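Local coordinates for beta-glucosidase (Chaetomella raphigera, PDB 6JXG), which probably hydrolyses terminal, non-reducing beta-D-glucosyl residues with release of beta-D-glucose, a step in cellulose degradation, at residues L107-G112 against E125-D130; G112-I117 against G159-T164; P118-N123 against T542-G547; M381-G386 against T437-E442. One frame throughout, in Å; residues are numbered along the deposited sequence.

Contact 1: residues L107-G112 against E125-D130; sequences LGPVAG and EGFSPD
Apolar packing between these two loop pieces centres on Val110. Its CG1 stands anti to the backbone N (chi1 174°) and approaches Gly126 CA at 4.1 Å, while CG2, on the side of the backbone N, meets Glu125 CB at 4.0 Å. Next to it Pro109, which follows a cis peptide bond, places CB 3.7 Å from Phe127 CE2. The proline meets that ring obliquely, and chi1 of Phe127 (-73°) brings the far end of the ring nearer to 107-112 than its own CB direction would suggest. The backbones touch through a CA-H...O contact, Gly126 CA to Val110 O at 3.5 Å, with 131° at the hydrogen.

Conventional polar links between the pieces run through water. One molecule donates to Val110 O at 2.7 Å and accepts from Phe127 N at 3.0 Å. A second accepts from Val110 N and donates to Glu125 O at 2.6 Å, so both polar backbone atoms of the buried valine are served without direct pairing. The carboxylate of Glu125 looks elsewhere and forms a salt bridge with Arg122. Further along, Ser128 OG accepts from Asp130 N in an ST turn, and Asp130 caps Leu133 N.

That cap opens helix 131-147. Both pieces lie in the long loop between strand 105-106 and this helix, in the TIM-barrel domain. Pro109 lies on Met138 and Ile142 of the helix, Phe127 on Ala137 and Thr141, and Val110 touches Lys155 of the neighbouring strand 151-157.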
loop_
_atom_site.group_PDB
_atom_site.type_symbol
_atom_site.label_atom_id
_atom_site.label_comp_id
_atom_site.label_asym_id
_atom_site.label_seq_id
_atom_site.Cartn_x
_atom_site.Cartn_y
_atom_site.Cartn_z
ATOM N N LEU A 107 -11.278 -6.574 -0.921
ATOM C CA LEU A 107 -10.992 -5.781 0.283
ATOM C C LEU A 107 -9.584 -5.179 0.192
ATOM O O LEU A 107 -8.639 -5.665 0.840
ATOM C CB LEU A 107 -11.198 -6.659 1.556
ATOM C CG LEU A 107 -12.666 -7.116 1.703
ATOM C CD1 LEU A 107 -12.781 -8.061 2.869
ATOM C CD2 LEU A 107 -13.657 -5.959 1.835
ATOM N N GLY A 108 -9.445 -4.169 -0.661
ATOM C CA GLY A 108 -8.245 -3.313 -0.715
ATOM C C GLY A 108 -8.533 -2.195 -1.741
ATOM O O GLY A 108 -9.566 -2.216 -2.441
ATOM N N PRO A 109 -7.608 -1.264 -1.915
ATOM C CA PRO A 109 -6.307 -1.215 -1.356
ATOM C C PRO A 109 -6.251 -0.507 0.032
ATOM O O PRO A 109 -7.237 -0.152 0.592
ATOM C CB PRO A 109 -5.506 -0.450 -2.389
ATOM C CG PRO A 109 -6.498 0.572 -2.962
ATOM C CD PRO A 109 -7.854 -0.130 -2.818
ATOM N N VAL A 110 -5.042 -0.435 0.577
ATOM C CA VAL A 110 -4.823 0.006 1.940
ATOM C C VAL A 110 -4.234 1.402 2.010
ATOM O O VAL A 110 -3.071 1.621 1.628
ATOM C CB VAL A 110 -3.912 -1.017 2.668
ATOM C CG1 VAL A 110 -3.543 -0.499 4.043
ATOM C CG2 VAL A 110 -4.577 -2.408 2.779
ATOM N N ALA A 111 -5.063 2.353 2.441
ATOM C CA ALA A 111 -4.645 3.738 2.765
ATOM C C ALA A 111 -4.283 3.994 4.221
ATOM O O ALA A 111 -3.758 5.077 4.534
ATOM C CB ALA A 111 -5.731 4.724 2.420
ATOM N N GLY A 112 -4.649 3.066 5.108
ATOM C CA GLY A 112 -4.467 3.193 6.587
ATOM C C GLY A 112 -4.219 1.763 7.088
ATOM O O GLY A 112 -5.071 0.876 6.982
ATOM N N GLU A 125 1.389 -3.723 3.388
ATOM C CA GLU A 125 0.165 -3.800 2.615
ATOM C C GLU A 125 -0.210 -2.478 1.949
ATOM O O GLU A 125 -0.973 -2.453 0.944
ATOM C CB GLU A 125 -1.027 -4.169 3.520
ATOM C CG GLU A 125 -0.950 -5.474 4.297
ATOM C CD GLU A 125 -2.306 -6.029 4.677
ATOM O OE1 GLU A 125 -3.188 -6.213 3.778
ATOM O OE2 GLU A 125 -2.510 -6.341 5.877
ATOM N N GLY A 126 0.313 -1.392 2.518
ATOM C CA GLY A 126 -0.003 -0.045 2.122
ATOM C C GLY A 126 0.934 0.570 1.086
ATOM O O GLY A 126 1.640 -0.121 0.396
ATOM N N PHE A 127 0.872 1.915 0.999
ATOM C CA PHE A 127 1.427 2.684 -0.091
ATOM C C PHE A 127 2.305 3.849 0.385
ATOM O O PHE A 127 2.379 4.917 -0.249
ATOM C CB PHE A 127 0.298 3.238 -0.983
ATOM C CG PHE A 127 -0.382 2.201 -1.836
ATOM C CD1 PHE A 127 0.362 1.204 -2.545
ATOM C CD2 PHE A 127 -1.745 2.308 -2.069
ATOM C CE1 PHE A 127 -0.286 0.325 -3.399
ATOM C CE2 PHE A 127 -2.389 1.400 -2.929
ATOM C CZ PHE A 127 -1.682 0.437 -3.567
ATOM N N SER A 128 2.933 3.645 1.529
ATOM C CA SER A 128 3.979 4.565 2.107
ATOM C C SER A 128 3.473 5.609 3.079
ATOM O O SER A 128 2.336 6.042 3.016
ATOM C CB SER A 128 4.840 5.226 1.045
ATOM O OG SER A 128 4.359 6.470 0.655
ATOM N N PRO A 129 4.375 6.089 3.953
ATOM C CA PRO A 129 4.060 7.193 4.849
ATOM C C PRO A 129 4.138 8.587 4.219
ATOM O O PRO A 129 3.955 9.584 4.924
ATOM C CB PRO A 129 5.123 7.061 5.975
ATOM C CG PRO A 129 6.268 6.452 5.301
ATOM C CD PRO A 129 5.652 5.445 4.329
ATOM N N ASP A 130 4.282 8.659 2.894
ATOM C CA ASP A 130 4.080 9.894 2.157
ATOM C C ASP A 130 2.671 9.982 1.583
ATOM O O ASP A 130 2.246 9.147 0.787
ATOM C CB ASP A 130 5.044 10.032 0.994
ATOM C CG ASP A 130 4.873 11.364 0.320
ATOM O OD1 ASP A 130 5.381 12.362 0.930
ATOM O OD2 ASP A 130 4.194 11.427 -0.741
HETATM O O HOH W 1 -1.133 2.849 3.097
HETATM O O HOH W 2 -2.458 -1.165 -0.811
#

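Contact 2: residues G112-I117 against G159-T164; sequences GPIGKI and GNEQET
Glu161 reaches across to 112-117 with its carboxylate, and its course explains most of the contact. From CB, CG leaves beside the backbone N and anti to the carbonyl carbon; a bend at chi2 (-73°) then folds the chain so that CD comes to lie 3.7 Å from Pro113 CA. OE2 takes the amide of Ile114 at 2.9 Å, a fairly straight bond (160°), on its syn lone pair. OE1 uses its own syn lone pair for Gly115 N at 3.1 Å and is also met by Lys116 N, 3.2 Å away and 35° above the carboxylate plane. Three consecutive backbone N-H groups thus grip one carboxylate, and a water adds a further bond by donating to Glu161 OE1 at 2.8 Å. The same water accepts from Ile117 N and donates to Glu161 O. An alanine in place of Glu161 would remove the three amide bonds and the water's bond to OE1, and would probably leave the backbone of 114-116 poorly anchored.

Around this polar centre the packing is simpler. Pro113 CB sits 3.3 Å from Asn160 O, and Ile117 CD1 rests 3.7 Å from Glu161 O. The end of Lys116 turns off toward Asp549 and Glu553, with which its NZ forms salt bridges.

The two loops follow strands 105-106 and 151-157, parallel neighbours in the sheet of the TIM-barrel domain, and so leave from the C-terminal ends of those strands. Helix 175-182 packs against them: Ile114 touches Leu181 and Tyr182, and Glu161 also touches Tyr182.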
loop_
_atom_site.group_PDB
_atom_site.type_symbol
_atom_site.label_atom_id
_atom_site.label_comp_id
_atom_site.label_asym_id
_atom_site.label_seq_id
_atom_site.Cartn_x
_atom_site.Cartn_y
_atom_site.Cartn_z
ATOM N N GLY A 112 -4.649 3.066 5.108
ATOM C CA GLY A 112 -4.467 3.193 6.587
ATOM C C GLY A 112 -4.219 1.763 7.088
ATOM O O GLY A 112 -5.071 0.876 6.982
ATOM N N PRO A 113 -3.052 1.502 7.666
ATOM C CA PRO A 113 -1.985 2.421 8.019
ATOM C C PRO A 113 -1.217 2.998 6.789
ATOM O O PRO A 113 -1.054 2.309 5.725
ATOM C CB PRO A 113 -1.055 1.540 8.788
ATOM C CG PRO A 113 -1.219 0.159 8.159
ATOM C CD PRO A 113 -2.694 0.090 7.939
ATOM N N ILE A 114 -0.719 4.213 6.936
ATOM C CA ILE A 114 0.253 4.750 5.979
ATOM C C ILE A 114 1.650 4.229 6.339
ATOM O O ILE A 114 2.522 4.112 5.466
ATOM C CB ILE A 114 0.256 6.298 5.878
ATOM C CG1 ILE A 114 0.803 6.970 7.142
ATOM C CG2 ILE A 114 -1.132 6.876 5.519
ATOM C CD1 ILE A 114 0.911 8.521 6.993
ATOM N N GLY A 115 1.876 3.900 7.629
ATOM C CA GLY A 115 3.151 3.413 8.101
ATOM C C GLY A 115 4.033 4.463 8.799
ATOM O O GLY A 115 5.219 4.405 8.659
ATOM N N LYS A 116 3.412 5.368 9.574
ATOM C CA LYS A 116 4.091 6.381 10.374
ATOM C C LYS A 116 5.074 5.764 11.388
ATOM O O LYS A 116 6.082 6.428 11.758
ATOM C CB LYS A 116 3.074 7.273 11.123
ATOM C CG LYS A 116 3.360 7.398 12.636
ATOM C CD LYS A 116 2.121 7.534 13.357
ATOM C CE LYS A 116 1.957 6.937 14.701
ATOM N NZ LYS A 116 2.402 7.726 15.843
ATOM N N ILE A 117 4.784 4.535 11.808
ATOM C CA ILE A 117 5.646 3.763 12.749
ATOM C C ILE A 117 6.345 2.679 11.975
ATOM O O ILE A 117 5.704 1.724 11.487
ATOM C CB ILE A 117 4.860 3.146 13.934
ATOM C CG1 ILE A 117 4.119 4.228 14.710
ATOM C CG2 ILE A 117 5.775 2.283 14.791
ATOM C CD1 ILE A 117 3.061 3.713 15.631
ATOM N N GLY A 159 -6.368 5.746 11.471
ATOM C CA GLY A 159 -5.481 5.758 12.638
ATOM C C GLY A 159 -5.084 4.412 13.180
ATOM O O GLY A 159 -4.630 4.330 14.322
ATOM N N ASN A 160 -5.213 3.337 12.382
ATOM C CA ASN A 160 -4.753 1.979 12.808
ATOM C C ASN A 160 -3.307 1.818 12.370
ATOM O O ASN A 160 -2.976 1.109 11.432
ATOM C CB ASN A 160 -5.682 0.961 12.204
ATOM C CG ASN A 160 -5.306 -0.465 12.488
ATOM O OD1 ASN A 160 -4.643 -0.780 13.513
ATOM N ND2 ASN A 160 -5.760 -1.338 11.625
ATOM N N GLU A 161 -2.441 2.567 13.037
ATOM C CA GLU A 161 -1.026 2.684 12.660
ATOM C C GLU A 161 -0.150 1.654 13.388
ATOM O O GLU A 161 1.051 1.688 13.223
ATOM C CB GLU A 161 -0.557 4.132 12.834
ATOM C CG GLU A 161 -1.275 5.100 11.876
ATOM C CD GLU A 161 -0.796 4.935 10.420
ATOM O OE1 GLU A 161 0.395 4.493 10.259
ATOM O OE2 GLU A 161 -1.610 5.263 9.462
ATOM N N GLN A 162 -0.744 0.837 14.260
ATOM C CA GLN A 162 -0.025 -0.315 14.866
ATOM C C GLN A 162 -0.971 -1.459 15.149
ATOM O O GLN A 162 -2.157 -1.256 15.395
ATOM C CB GLN A 162 0.723 0.076 16.149
ATOM C CG GLN A 162 -0.232 0.565 17.270
ATOM C CD GLN A 162 0.556 0.957 18.519
ATOM O OE1 GLN A 162 1.447 1.822 18.449
ATOM N NE2 GLN A 162 0.310 0.260 19.611
ATOM N N GLU A 163 -0.419 -2.678 15.165
ATOM C CA GLU A 163 -1.194 -3.881 15.435
ATOM C C GLU A 163 -1.349 -4.151 16.946
ATOM O O GLU A 163 -2.364 -4.678 17.403
ATOM C CB GLU A 163 -0.536 -5.094 14.789
ATOM C CG GLU A 163 -0.625 -5.007 13.275
ATOM C CD GLU A 163 -2.062 -4.884 12.855
ATOM O OE1 GLU A 163 -2.799 -5.911 12.878
ATOM O OE2 GLU A 163 -2.493 -3.729 12.554
ATOM N N THR A 164 -0.336 -3.747 17.702
ATOM C CA THR A 164 -0.368 -3.847 19.150
ATOM C C THR A 164 -1.574 -3.102 19.751
ATOM O O THR A 164 -1.776 -1.859 19.577
ATOM C CB THR A 164 0.953 -3.353 19.756
ATOM O OG1 THR A 164 2.058 -4.131 19.245
ATOM C CG2 THR A 164 0.924 -3.512 21.326
HETATM O O HOH W 3 2.403 2.907 11.303
#

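Contact 3: residues P118-N123 against T542-G547; sequences PEAGRN and TAIVPG
A bridging water is the best-held polar atom between the two loops, donating to two acceptors, Glu119 OE2 at 2.6 Å and Thr542 O at 2.8 Å, but others compete for its protons, so both bonds need not hold at once. CG of Glu119 lies beside the backbone N, and the turn at chi2 (87°) folds the carboxylate back toward 542-547, where OE1 comes only loosely near Ala543 CA, at 4.2 Å.

Below the carboxylate, Glu119 CB lies 3.9 Å from Ile544 CG1. Ile544 has CG1 beside its backbone N (chi1 -58°), and a further bend at chi2 (-65°) sends CD1 onto Ala120, 4.0 Å from Ala120 CA and 4.1 Å from Ala120 CB. The methyl therefore rests at the start of the type I turn that runs from Ala120 to Asn123. At the other end Thr542 OG1 touches Pro118 CD at 3.4 Å, the two side chains crossing obliquely; its hydrogen bond goes to Lys116 O, two residues before Pro118.

Pro118, Ala120 and Thr542 are enclosed, Ala543 open to solvent. Arg454 NH2 bonds to Pro118 O, and the Glu119 backbone pairs with that of Arg454. The contact joins a loop of the TIM-barrel domain to one of the C-terminal domain, as in multidomain family 3 enzymes, whose active site typically lies where the two domains meet.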
loop_
_atom_site.group_PDB
_atom_site.type_symbol
_atom_site.label_atom_id
_atom_site.label_comp_id
_atom_site.label_asym_id
_atom_site.label_seq_id
_atom_site.Cartn_x
_atom_site.Cartn_y
_atom_site.Cartn_z
ATOM N N PRO A 118 7.670 2.798 11.834
ATOM C CA PRO A 118 8.360 1.883 10.893
ATOM C C PRO A 118 8.239 0.375 11.247
ATOM O O PRO A 118 8.290 -0.500 10.340
ATOM C CB PRO A 118 9.798 2.377 10.918
ATOM C CG PRO A 118 9.915 3.151 12.181
ATOM C CD PRO A 118 8.585 3.725 12.523
ATOM N N GLU A 119 8.054 0.092 12.528
ATOM C CA GLU A 119 7.907 -1.259 13.012
ATOM C C GLU A 119 6.517 -1.848 12.771
ATOM O O GLU A 119 6.312 -3.054 12.943
ATOM C CB GLU A 119 8.119 -1.344 14.542
ATOM C CG GLU A 119 9.545 -1.002 14.978
ATOM C CD GLU A 119 9.791 0.493 15.220
ATOM O OE1 GLU A 119 8.926 1.346 14.897
ATOM O OE2 GLU A 119 10.946 0.827 15.721
ATOM N N ALA A 120 5.542 -1.017 12.526
ATOM C CA ALA A 120 4.182 -1.497 12.527
ATOM C C ALA A 120 3.907 -2.583 11.484
ATOM O O ALA A 120 4.475 -2.634 10.372
ATOM C CB ALA A 120 3.195 -0.348 12.478
ATOM N N GLY A 121 3.112 -3.564 11.885
ATOM C CA GLY A 121 3.187 -4.856 11.197
ATOM C C GLY A 121 2.522 -4.979 9.823
ATOM O O GLY A 121 2.826 -5.926 9.098
ATOM N N ARG A 122 1.614 -4.056 9.488
ATOM C CA ARG A 122 0.883 -4.156 8.217
ATOM C C ARG A 122 1.291 -3.110 7.177
ATOM O O ARG A 122 0.651 -2.966 6.125
ATOM C CB ARG A 122 -0.594 -4.049 8.495
ATOM C CG ARG A 122 -1.107 -5.209 9.329
ATOM C CD ARG A 122 -2.602 -5.025 9.577
ATOM N NE ARG A 122 -3.338 -5.446 8.347
ATOM C CZ ARG A 122 -4.665 -5.554 8.253
ATOM N NH1 ARG A 122 -5.433 -5.218 9.276
ATOM N NH2 ARG A 122 -5.216 -5.980 7.126
ATOM N N ASN A 123 2.375 -2.419 7.422
ATOM C CA ASN A 123 2.722 -1.270 6.557
ATOM C C ASN A 123 3.031 -1.661 5.120
ATOM O O ASN A 123 2.697 -0.967 4.206
ATOM C CB ASN A 123 3.893 -0.456 7.153
ATOM C CG ASN A 123 3.566 0.158 8.482
ATOM O OD1 ASN A 123 2.425 0.245 8.864
ATOM N ND2 ASN A 123 4.591 0.675 9.160
ATOM N N THR A 542 9.162 8.059 16.045
ATOM C CA THR A 542 7.913 7.291 16.299
ATOM C C THR A 542 8.300 5.898 16.700
ATOM O O THR A 542 9.404 5.400 16.376
ATOM C CB THR A 542 7.037 7.177 15.086
ATOM O OG1 THR A 542 7.808 6.693 13.970
ATOM C CG2 THR A 542 6.465 8.488 14.717
ATOM N N ALA A 543 7.362 5.255 17.381
ATOM C CA ALA A 543 7.536 3.890 17.869
ATOM C C ALA A 543 6.154 3.298 18.246
ATOM O O ALA A 543 5.146 4.030 18.403
ATOM C CB ALA A 543 8.467 3.945 19.080
ATOM N N ILE A 544 6.123 1.993 18.393
ATOM C CA ILE A 544 4.955 1.272 18.903
ATOM C C ILE A 544 4.678 1.724 20.328
ATOM O O ILE A 544 5.551 1.663 21.187
ATOM C CB ILE A 544 5.173 -0.239 18.876
ATOM C CG1 ILE A 544 5.500 -0.723 17.425
ATOM C CG2 ILE A 544 3.970 -0.968 19.467
ATOM C CD1 ILE A 544 4.361 -0.547 16.408
ATOM N N VAL A 545 3.470 2.153 20.578
ATOM C CA VAL A 545 3.079 2.694 21.886
ATOM C C VAL A 545 2.348 1.614 22.724
ATOM O O VAL A 545 1.661 0.744 22.167
ATOM C CB VAL A 545 2.198 3.860 21.460
ATOM C CG1 VAL A 545 0.717 3.735 21.578
ATOM C CG2 VAL A 545 2.868 5.162 21.262
ATOM N N PRO A 546 2.434 1.689 24.067
ATOM C CA PRO A 546 1.750 0.674 24.893
ATOM C C PRO A 546 0.342 1.026 25.292
ATOM O O PRO A 546 -0.285 0.245 26.005
ATOM C CB PRO A 546 2.610 0.620 26.198
ATOM C CG PRO A 546 3.233 1.973 26.266
ATOM C CD PRO A 546 3.347 2.536 24.853
ATOM N N GLY A 547 -0.169 2.183 24.909
ATOM C CA GLY A 547 -1.491 2.649 25.360
ATOM C C GLY A 547 -2.136 3.452 24.217
ATOM O O GLY A 547 -2.169 2.973 23.054
HETATM O O HOH W 4 11.327 3.360 16.106
#

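Contact 4: residues M381-G386 against T437-E442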
loop_
_atom_site.group_PDB
_atom_site.type_symbol
_atom_site.label_atom_id
_atom_site.label_comp_id
_atom_site.label_asym_id
_atom_site.label_seq_id
_atom_site.Cartn_x
_atom_site.Cartn_y
_atom_site.Cartn_z
ATOM N N MET A 381 5.852 -12.050 0.833
ATOM C CA MET A 381 4.568 -11.567 1.341
ATOM C C MET A 381 4.751 -11.529 2.902
ATOM O O MET A 381 5.329 -12.492 3.459
ATOM C CB MET A 381 3.579 -12.683 0.972
ATOM C CG MET A 381 2.214 -12.297 1.117
ATOM S SD MET A 381 1.071 -13.374 0.483
ATOM C CE MET A 381 1.510 -13.556 -1.235
ATOM N N GLY A 382 4.254 -10.512 3.566
ATOM C CA GLY A 382 3.946 -10.581 5.012
ATOM C C GLY A 382 2.740 -11.433 5.419
ATOM O O GLY A 382 2.216 -12.196 4.640
ATOM N N TRP A 383 2.355 -11.419 6.701
ATOM C CA TRP A 383 1.312 -12.361 7.128
ATOM C C TRP A 383 0.021 -11.653 7.505
ATOM O O TRP A 383 -0.008 -10.451 7.756
ATOM C CB TRP A 383 1.746 -13.233 8.306
ATOM C CG TRP A 383 1.948 -12.568 9.582
ATOM C CD1 TRP A 383 0.989 -12.143 10.444
ATOM C CD2 TRP A 383 3.216 -12.310 10.253
ATOM N NE1 TRP A 383 1.561 -11.640 11.589
ATOM C CE2 TRP A 383 2.915 -11.688 11.492
ATOM C CE3 TRP A 383 4.545 -12.509 9.912
ATOM C CZ2 TRP A 383 3.909 -11.279 12.402
ATOM C CZ3 TRP A 383 5.554 -12.138 10.860
ATOM C CH2 TRP A 383 5.213 -11.511 12.068
ATOM N N GLY A 384 -1.034 -12.451 7.548
ATOM C CA GLY A 384 -2.356 -11.961 7.944
ATOM C C GLY A 384 -3.389 -12.102 6.857
ATOM O O GLY A 384 -3.284 -12.989 6.032
ATOM N N SER A 385 -4.385 -11.201 6.868
ATOM C CA SER A 385 -5.474 -11.234 5.927
ATOM C C SER A 385 -5.103 -10.730 4.560
ATOM O O SER A 385 -5.745 -11.086 3.582
ATOM C CB SER A 385 -6.644 -10.397 6.445
ATOM O OG SER A 385 -6.219 -9.045 6.428
ATOM N N GLY A 386 -4.040 -9.922 4.477
ATOM C CA GLY A 386 -3.572 -9.331 3.187
ATOM C C GLY A 386 -2.667 -10.243 2.359
ATOM O O GLY A 386 -1.587 -9.816 1.875
ATOM N N THR A 437 16.283 -11.244 5.437
ATOM C CA THR A 437 14.862 -10.789 5.497
ATOM C C THR A 437 14.473 -10.002 6.729
ATOM O O THR A 437 15.183 -9.948 7.743
ATOM C CB THR A 437 13.913 -12.015 5.468
ATOM O OG1 THR A 437 14.235 -12.866 6.581
ATOM C CG2 THR A 437 14.081 -12.790 4.197
ATOM N N ALA A 438 13.307 -9.377 6.654
ATOM C CA ALA A 438 12.591 -8.966 7.825
ATOM C C ALA A 438 11.088 -9.039 7.531
ATOM O O ALA A 438 10.673 -8.634 6.466
ATOM C CB ALA A 438 12.991 -7.571 8.291
ATOM N N ASP A 439 10.299 -9.566 8.474
ATOM C CA ASP A 439 8.913 -9.854 8.227
ATOM C C ASP A 439 8.023 -9.260 9.288
ATOM O O ASP A 439 8.468 -8.835 10.342
ATOM C CB ASP A 439 8.742 -11.406 8.114
ATOM C CG ASP A 439 7.496 -11.858 7.419
ATOM O OD1 ASP A 439 6.761 -11.019 6.816
ATOM O OD2 ASP A 439 7.264 -13.137 7.473
ATOM N N SER A 440 6.728 -9.227 8.989
ATOM C CA SER A 440 5.742 -8.760 9.958
ATOM C C SER A 440 4.371 -9.045 9.339
ATOM O O SER A 440 4.251 -9.467 8.192
ATOM C CB SER A 440 5.938 -7.249 10.277
ATOM O OG SER A 440 5.575 -6.358 9.216
ATOM N N GLY A 441 3.352 -8.725 10.094
ATOM C CA GLY A 441 1.992 -9.000 9.685
ATOM C C GLY A 441 0.934 -8.485 10.614
ATOM O O GLY A 441 1.186 -7.702 11.547
ATOM N N GLU A 442 -0.290 -8.900 10.308
ATOM C CA GLU A 442 -1.431 -8.531 11.053
ATOM C C GLU A 442 -1.398 -9.105 12.486
ATOM O O GLU A 442 -0.893 -10.199 12.741
ATOM C CB GLU A 442 -2.703 -9.001 10.290
ATOM C CG GLU A 442 -3.977 -8.476 10.901
ATOM C CD GLU A 442 -5.221 -8.777 10.058
ATOM O OE1 GLU A 442 -6.336 -8.497 10.559
ATOM O OE2 GLU A 442 -5.063 -9.104 8.873
#
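The tight part of this contact is the indole of Trp383, laid flat along the Ser440-Gly441 backbone. Its CG occupies the crowded position between backbone N and carbonyl carbon (chi1 67°), which folds the ring over segment 437-442. Gly441 N stands 3.3 Å above the ring plane, over its centre, Ser440 C lies toward the rim, and Gly441 CA makes a CH-pi contact with the five-membered ring. A CB on Gly441 would run into Trp383 CD1. Beneath the ring the backbones form a single parallel bridge: Trp383 N donates to Ser440 O at 3.1 Å along a lone pair, and Glu442 N to Trp383 O at 3.0 Å. At the ring edge Trp383 NE1 reaches Glu442 O at 3.1 Å, though bent (137°), while Asp439 OD2 lies in plane, 3.7 Å from Trp383 CE3. An alanine at Trp383 would lose the ring face that packs on Ser440-Gly441 and the NE1 bond, and would probably leave that backbone less firmly placed.

The loose end is Met381, whose CB points away from 437-442. Ser385, at the other end, is partly open to solvent yet well bonded: the extended side chain of Glu442 brings OE2 to Ser385 OG at 2.7 Å, on the syn lone pair, and to Ser385 N at 3.0 Å, from above the carboxylate plane.

Arg166 forms a salt bridge with Glu442 OE1, and Arg122 adds a long, weak ion pair to OE2. Two donors on one oxygen and two arginines nearby would probably favour the ionised carboxylate and fix its rotation.

Overall arrangement
Contacts 1, 2 and 3 share the loop from 107 to 130: contacts 1 and 2 meet at Gly112, their centres about 10 Å apart, and contacts 2 and 3 lie closest, centres about 6 Å apart, probably tied by hydrogen bonds between Asn123 ND2 and Ile117 O and, crossing to the C-terminal domain, between Thr542 OG1 and Lys116 O. Contact 4 has its centre about 14 Å from each of the others. Arg122 and Gly121 reach it from 118-123, the latter through Gly121 O to Ser440 OG at 2.8 Å, and Glu163 of contact 2 packs on Glu442. Contacts 3 and 4 bring the two domains together around 118-123, consistent with the interdomain active site of family 3 enzymes.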